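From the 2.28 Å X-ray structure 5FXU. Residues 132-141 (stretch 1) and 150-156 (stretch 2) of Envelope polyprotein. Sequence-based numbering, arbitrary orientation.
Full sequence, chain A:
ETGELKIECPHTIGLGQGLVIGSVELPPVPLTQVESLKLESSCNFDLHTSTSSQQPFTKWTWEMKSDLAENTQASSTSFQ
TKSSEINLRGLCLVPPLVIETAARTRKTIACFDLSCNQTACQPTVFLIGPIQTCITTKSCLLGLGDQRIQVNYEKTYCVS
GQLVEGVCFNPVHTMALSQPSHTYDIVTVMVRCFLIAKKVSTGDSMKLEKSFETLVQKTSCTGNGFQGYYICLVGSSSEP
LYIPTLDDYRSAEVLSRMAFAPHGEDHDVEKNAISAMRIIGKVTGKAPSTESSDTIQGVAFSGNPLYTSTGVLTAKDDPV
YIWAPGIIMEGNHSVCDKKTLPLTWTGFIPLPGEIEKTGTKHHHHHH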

ATOM      1  N   GLN A 132     -19.925  -5.564   8.785  1.00 38.17           N
ATOM      2  CA  GLN A 132     -20.806  -5.391   9.967  1.00 39.68           C
ATOM      3  C   GLN A 132     -20.630  -4.040  10.659  1.00 39.58           C
ATOM      4  O   GLN A 132     -21.556  -3.553  11.315  1.00 40.36           O
ATOM      5  CB  GLN A 132     -20.578  -6.491  11.020  1.00 40.62           C
ATOM      6  CG  GLN A 132     -21.150  -7.866  10.676  1.00 42.08           C
ATOM      7  CD  GLN A 132     -20.326  -8.659   9.632  1.00 42.73           C
ATOM      8  OE1 GLN A 132     -19.219  -8.238   9.180  1.00 41.52           O
ATOM      9  NE2 GLN A 132     -20.888  -9.780   9.203  1.00 43.04           N
ATOM     10  N   THR A 133     -19.450  -3.440  10.528  1.00 38.52           N
ATOM     11  CA  THR A 133     -19.188  -2.106  11.061  1.00 39.86           C
ATOM     12  C   THR A 133     -20.198  -1.067  10.566  1.00 40.27           C
ATOM     13  O   THR A 133     -20.570  -0.171  11.316  1.00 41.17           O
ATOM     14  CB  THR A 133     -17.771  -1.620  10.699  1.00 39.95           C
ATOM     15  OG1 THR A 133     -16.849  -2.667  10.940  1.00 40.47           O
ATOM     16  CG2 THR A 133     -17.361  -0.449  11.574  1.00 41.22           C
ATOM     17  N   CYS A 134     -20.634  -1.212   9.320  1.00 40.12           N
ATOM     18  CA  CYS A 134     -21.709  -0.417   8.735  1.00 42.86           C
ATOM     19  C   CYS A 134     -23.071  -0.485   9.462  1.00 44.26           C
ATOM     20  O   CYS A 134     -23.870   0.445   9.366  1.00 44.40           O
ATOM     21  CB  CYS A 134     -21.897  -0.826   7.265  1.00 44.35           C
ATOM     22  SG  CYS A 134     -20.553  -0.247   6.166  1.00 45.84           S
ATOM     23  N   ILE A 135     -23.338  -1.580  10.176  1.00 44.81           N
ATOM     24  CA  ILE A 135     -24.533  -1.693  11.016  1.00 44.56           C
ATOM     25  C   ILE A 135     -24.295  -0.974  12.343  1.00 43.91           C
ATOM     26  O   ILE A 135     -25.194  -0.293  12.842  1.00 44.14           O
ATOM     27  CB  ILE A 135     -24.933  -3.177  11.245  1.00 45.27           C
ATOM     28  CG1 ILE A 135     -25.310  -3.816   9.916  1.00 45.22           C
ATOM     29  CG2 ILE A 135     -26.109  -3.293  12.215  1.00 46.36           C
ATOM     30  CD1 ILE A 135     -25.214  -5.322   9.930  1.00 46.27           C
ATOM     31  N   THR A 136     -23.098  -1.122  12.910  1.00 42.32           N
ATOM     32  CA  THR A 136     -22.831  -0.613  14.237  1.00 42.53           C
ATOM     33  C   THR A 136     -22.491   0.859  14.312  1.00 41.99           C
ATOM     34  O   THR A 136     -22.509   1.422  15.417  1.00 42.83           O
ATOM     35  CB  THR A 136     -21.664  -1.354  14.916  1.00 42.86           C
ATOM     36  OG1 THR A 136     -20.454  -1.184  14.170  1.00 40.37           O
ATOM     37  CG2 THR A 136     -21.994  -2.820  15.080  1.00 43.47           C
ATOM     38  N   THR A 137     -22.145   1.474  13.191  1.00 41.35           N
ATOM     39  CA  THR A 137     -21.394   2.747  13.218  1.00 42.76           C
ATOM     40  C   THR A 137     -21.810   3.696  12.086  1.00 42.46           C
ATOM     41  O   THR A 137     -21.808   3.289  10.914  1.00 42.38           O
ATOM     42  CB  THR A 137     -19.870   2.464  13.136  1.00 41.79           C
ATOM     43  OG1 THR A 137     -19.510   1.476  14.114  1.00 41.67           O
ATOM     44  CG2 THR A 137     -19.053   3.726  13.417  1.00 42.67           C
ATOM     45  N   LYS A 138     -22.177   4.930  12.455  1.00 43.50           N
ATOM     46  CA  LYS A 138     -22.434   6.024  11.508  1.00 45.86           C
ATOM     47  C   LYS A 138     -21.181   6.919  11.351  1.00 43.82           C
ATOM     48  O   LYS A 138     -20.808   7.287  10.247  1.00 41.61           O
ATOM     49  CB  LYS A 138     -23.621   6.886  11.959  1.00 49.47           C
ATOM     50  CG  LYS A 138     -24.006   8.047  11.027  1.00 53.21           C
ATOM     51  CD  LYS A 138     -24.602   7.583   9.687  1.00 56.18           C
ATOM     52  CE  LYS A 138     -24.684   8.714   8.643  1.00 58.93           C
ATOM     53  NZ  LYS A 138     -23.437   8.892   7.805  1.00 59.58           N
ATOM     54  N   SER A 139     -20.571   7.281  12.462  1.00 43.60           N
ATOM     55  CA  SER A 139     -19.329   8.022  12.438  1.00 44.95           C
ATOM     56  C   SER A 139     -18.545   7.803  13.700  1.00 44.97           C
ATOM     57  O   SER A 139     -19.105   7.480  14.738  1.00 45.19           O
ATOM     58  CB  SER A 139     -19.578   9.523  12.216  1.00 46.20           C
ATOM     59  OG  SER A 139     -20.497  10.053  13.152  1.00 48.83           O
ATOM     60  N   CYS A 140     -17.238   7.974  13.600  1.00 45.84           N
ATOM     61  CA  CYS A 140     -16.369   7.888  14.759  1.00 47.58           C
ATOM     62  C   CYS A 140     -15.057   8.602  14.444  1.00 47.31           C
ATOM     63  O   CYS A 140     -14.914   9.174  13.366  1.00 47.13           O
ATOM     64  CB  CYS A 140     -16.178   6.435  15.187  1.00 48.93           C
ATOM     65  SG  CYS A 140     -15.446   5.375  13.931  1.00 50.46           S
ATOM     66  N   LEU A 141     -14.133   8.624  15.404  1.00 48.93           N
ATOM     67  CA  LEU A 141     -12.937   9.444  15.316  1.00 49.02           C
ATOM     68  C   LEU A 141     -11.675   8.626  15.452  1.00 48.42           C
ATOM     69  O   LEU A 141     -11.574   7.766  16.313  1.00 48.70           O
ATOM     70  CB  LEU A 141     -12.941  10.515  16.401  1.00 50.69           C
ATOM     71  CG  LEU A 141     -13.979  11.635  16.256  1.00 53.14           C
ATOM     72  CD1 LEU A 141     -13.903  12.584  17.448  1.00 55.02           C
ATOM     73  CD2 LEU A 141     -13.797  12.427  14.974  1.00 53.33           C
ATOM     74  N   GLN A 150     -12.340  12.187  10.957  1.00 52.70           N
ATOM     75  CA  GLN A 150     -13.739  11.831  11.000  1.00 53.83           C
ATOM     76  C   GLN A 150     -13.987  10.686  10.011  1.00 50.01           C
ATOM     77  O   GLN A 150     -13.874  10.862   8.799  1.00 48.55           O
ATOM     78  CB  GLN A 150     -14.558  13.071  10.623  1.00 58.49           C
ATOM     79  CG  GLN A 150     -16.057  12.878  10.410  1.00 64.05           C
ATOM     80  CD  GLN A 150     -16.853  12.761  11.681  1.00 66.26           C
ATOM     81  OE1 GLN A 150     -16.323  12.857  12.781  1.00 68.72           O
ATOM     82  NE2 GLN A 150     -18.152  12.592  11.530  1.00 70.85           N
ATOM     83  N   VAL A 151     -14.312   9.514  10.543  1.00 47.46           N
ATOM     84  CA  VAL A 151     -14.732   8.390   9.727  1.00 45.55           C
ATOM     85  C   VAL A 151     -16.228   8.509   9.567  1.00 46.40           C
ATOM     86  O   VAL A 151     -16.928   8.586  10.562  1.00 48.58           O
ATOM     87  CB  VAL A 151     -14.379   7.038  10.365  1.00 44.42           C
ATOM     88  CG1 VAL A 151     -14.725   5.898   9.409  1.00 43.58           C
ATOM     89  CG2 VAL A 151     -12.896   6.960  10.714  1.00 44.98           C
ATOM     90  N   ASN A 152     -16.710   8.536   8.328  1.00 46.70           N
ATOM     91  CA  ASN A 152     -18.135   8.624   8.019  1.00 48.36           C
ATOM     92  C   ASN A 152     -18.554   7.400   7.240  1.00 46.77           C
ATOM     93  O   ASN A 152     -18.043   7.146   6.140  1.00 44.61           O
ATOM     94  CB  ASN A 152     -18.462   9.866   7.202  1.00 51.20           C
ATOM     95  CG  ASN A 152     -18.319  11.144   8.008  1.00 56.67           C
ATOM     96  OD1 ASN A 152     -18.774  11.237   9.150  1.00 60.57           O
ATOM     97  ND2 ASN A 152     -17.696  12.152   7.406  1.00 60.06           N
ATOM     98  N   TYR A 153     -19.494   6.650   7.807  1.00 46.36           N
ATOM     99  CA  TYR A 153     -20.048   5.484   7.134  1.00 47.23           C
ATOM    100  C   TYR A 153     -21.307   5.974   6.467  1.00 50.64           C
ATOM    101  O   TYR A 153     -22.165   6.535   7.128  1.00 51.30           O
ATOM    102  CB  TYR A 153     -20.325   4.378   8.132  1.00 45.32           C
ATOM    103  CG  TYR A 153     -19.059   3.805   8.734  1.00 43.09           C
ATOM    104  CD1 TYR A 153     -18.419   4.443   9.785  1.00 42.54           C
ATOM    105  CD2 TYR A 153     -18.526   2.597   8.282  1.00 40.81           C
ATOM    106  CE1 TYR A 153     -17.275   3.910  10.357  1.00 41.29           C
ATOM    107  CE2 TYR A 153     -17.372   2.069   8.850  1.00 39.87           C
ATOM    108  CZ  TYR A 153     -16.753   2.727   9.880  1.00 39.97           C
ATOM    109  OH  TYR A 153     -15.595   2.230  10.445  1.00 40.44           O
ATOM    110  N   GLU A 154     -21.390   5.795   5.157  1.00 55.67           N
ATOM    111  CA  GLU A 154     -22.471   6.349   4.355  1.00 63.11           C
ATOM    112  C   GLU A 154     -23.069   5.253   3.496  1.00 63.62           C
ATOM    113  O   GLU A 154     -22.324   4.480   2.884  1.00 60.49           O
ATOM    114  CB  GLU A 154     -21.913   7.471   3.483  1.00 69.17           C
ATOM    115  CG  GLU A 154     -22.873   8.637   3.222  1.00 77.64           C
ATOM    116  CD  GLU A 154     -22.197  10.008   3.347  1.00 81.04           C
ATOM    117  OE1 GLU A 154     -21.062  10.176   2.829  1.00 80.61           O
ATOM    118  OE2 GLU A 154     -22.800  10.898   3.992  1.00 84.99           O
ATOM    119  N   LYS A 155     -24.400   5.174   3.470  1.00 68.30           N
ATOM    120  CA  LYS A 155     -25.093   4.093   2.770  1.00 72.13           C
ATOM    121  C   LYS A 155     -25.153   4.415   1.279  1.00 73.05           C
ATOM    122  O   LYS A 155     -25.326   5.566   0.882  1.00 68.53           O
ATOM    123  CB  LYS A 155     -26.482   3.760   3.351  1.00 77.48           C
ATOM    124  CG  LYS A 155     -26.660   3.837   4.872  1.00 82.77           C
ATOM    125  CD  LYS A 155     -25.600   3.043   5.651  1.00 85.42           C
ATOM    126  CE  LYS A 155     -25.619   3.341   7.158  1.00 86.20           C
ATOM    127  NZ  LYS A 155     -24.266   3.291   7.798  1.00 82.55           N
ATOM    128  N   THR A 156     -24.952   3.390   0.454  1.00 78.11           N
ATOM    129  CA  THR A 156     -24.744   3.590  -0.980  1.00 82.41           C
ATOM    130  C   THR A 156     -26.049   3.944  -1.713  1.00 91.84           C
ATOM    131  O   THR A 156     -27.118   3.412  -1.410  1.00 89.83           O
ATOM    132  CB  THR A 156     -24.026   2.378  -1.642  1.00 78.39           C
ATOM    133  OG1 THR A 156     -23.706   2.682  -2.996  1.00 82.76           O
ATOM    134  CG2 THR A 156     -24.856   1.119  -1.621  1.00 77.29           C
TER

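A short helix and the strand that follows it (stretch 1) pack against one antiparallel strand (stretch 2), burying 606 Å² in all, with Y153 as the residue most covered. Q132 stays out of reach of stretch 2, but its carbonyl O accepts the backbone N of I135 at 2.9 Å and so helps shape the helical turn. T133, buried, points toward stretch 2 and sets its methyl CG2 3.4 Å from Y153 OH. The SG of C134, bonded covalently elsewhere in the structure, lies at the edge of the Y153 ring, 4.1 Å from CD2, while C134 O accepts a hydrogen bond from K155 NZ at 3.3 Å; the CA-to-CB bond of K155 points sideways to stretch 1, yet the long side chain carries its amine to this carbonyl. I135 and T136, both exposed, make no contact with stretch 2.

T137 is the first residue to leave helical geometry, and its CA-to-CB bond points toward stretch 2. Its CB sits over one face of the Y153 ring and its CG2 is 3.5 Å from CE1, so a compact beta-branched residue packs on one face of the ring. At K138 the pairing of the backbones begins: its O accepts Y153 N at 2.8 Å in a nearly straight bond (168°). The CA-to-CB bond of K138 points away, but the side chain, with chi2 and chi4 both p, brings NZ back to donate to Y153 O at 2.8 Å. Y153 is thus held through both its backbone N and O by the same lysine. E154 OE2 lies 4.4 Å from K138 NZ, an opposite charge nearby but beyond a salt bridge.

S139 pairs with N152 without direct backbone hydrogen bonds between them; their CA atoms are 4.6 Å apart, and S139 CA makes a CA-H...O contact with V151 O at 3.1 Å. The small serine leaves its CB 3.5 Å from Q150 NE2 and 3.6 Å from N152 OD1, beside the 2.8 Å hydrogen bond that Q150 NE2 donates to N152 OD1 along stretch 2. C140 and V151 form the hydrogen-bonded pair: C140 N donates to V151 O at 3.1 Å, and V151 N to C140 O at 2.9 Å. Their side chains share the buried face, C140 SG lying 4.1 Å from V151 CB and 4.3 Å from Y153 CE1; this sulfur, too, is bonded covalently elsewhere. L141 faces the same way as S139, N152 and Q150, and its CD2 meets Q150 OE1 at 3.4 Å.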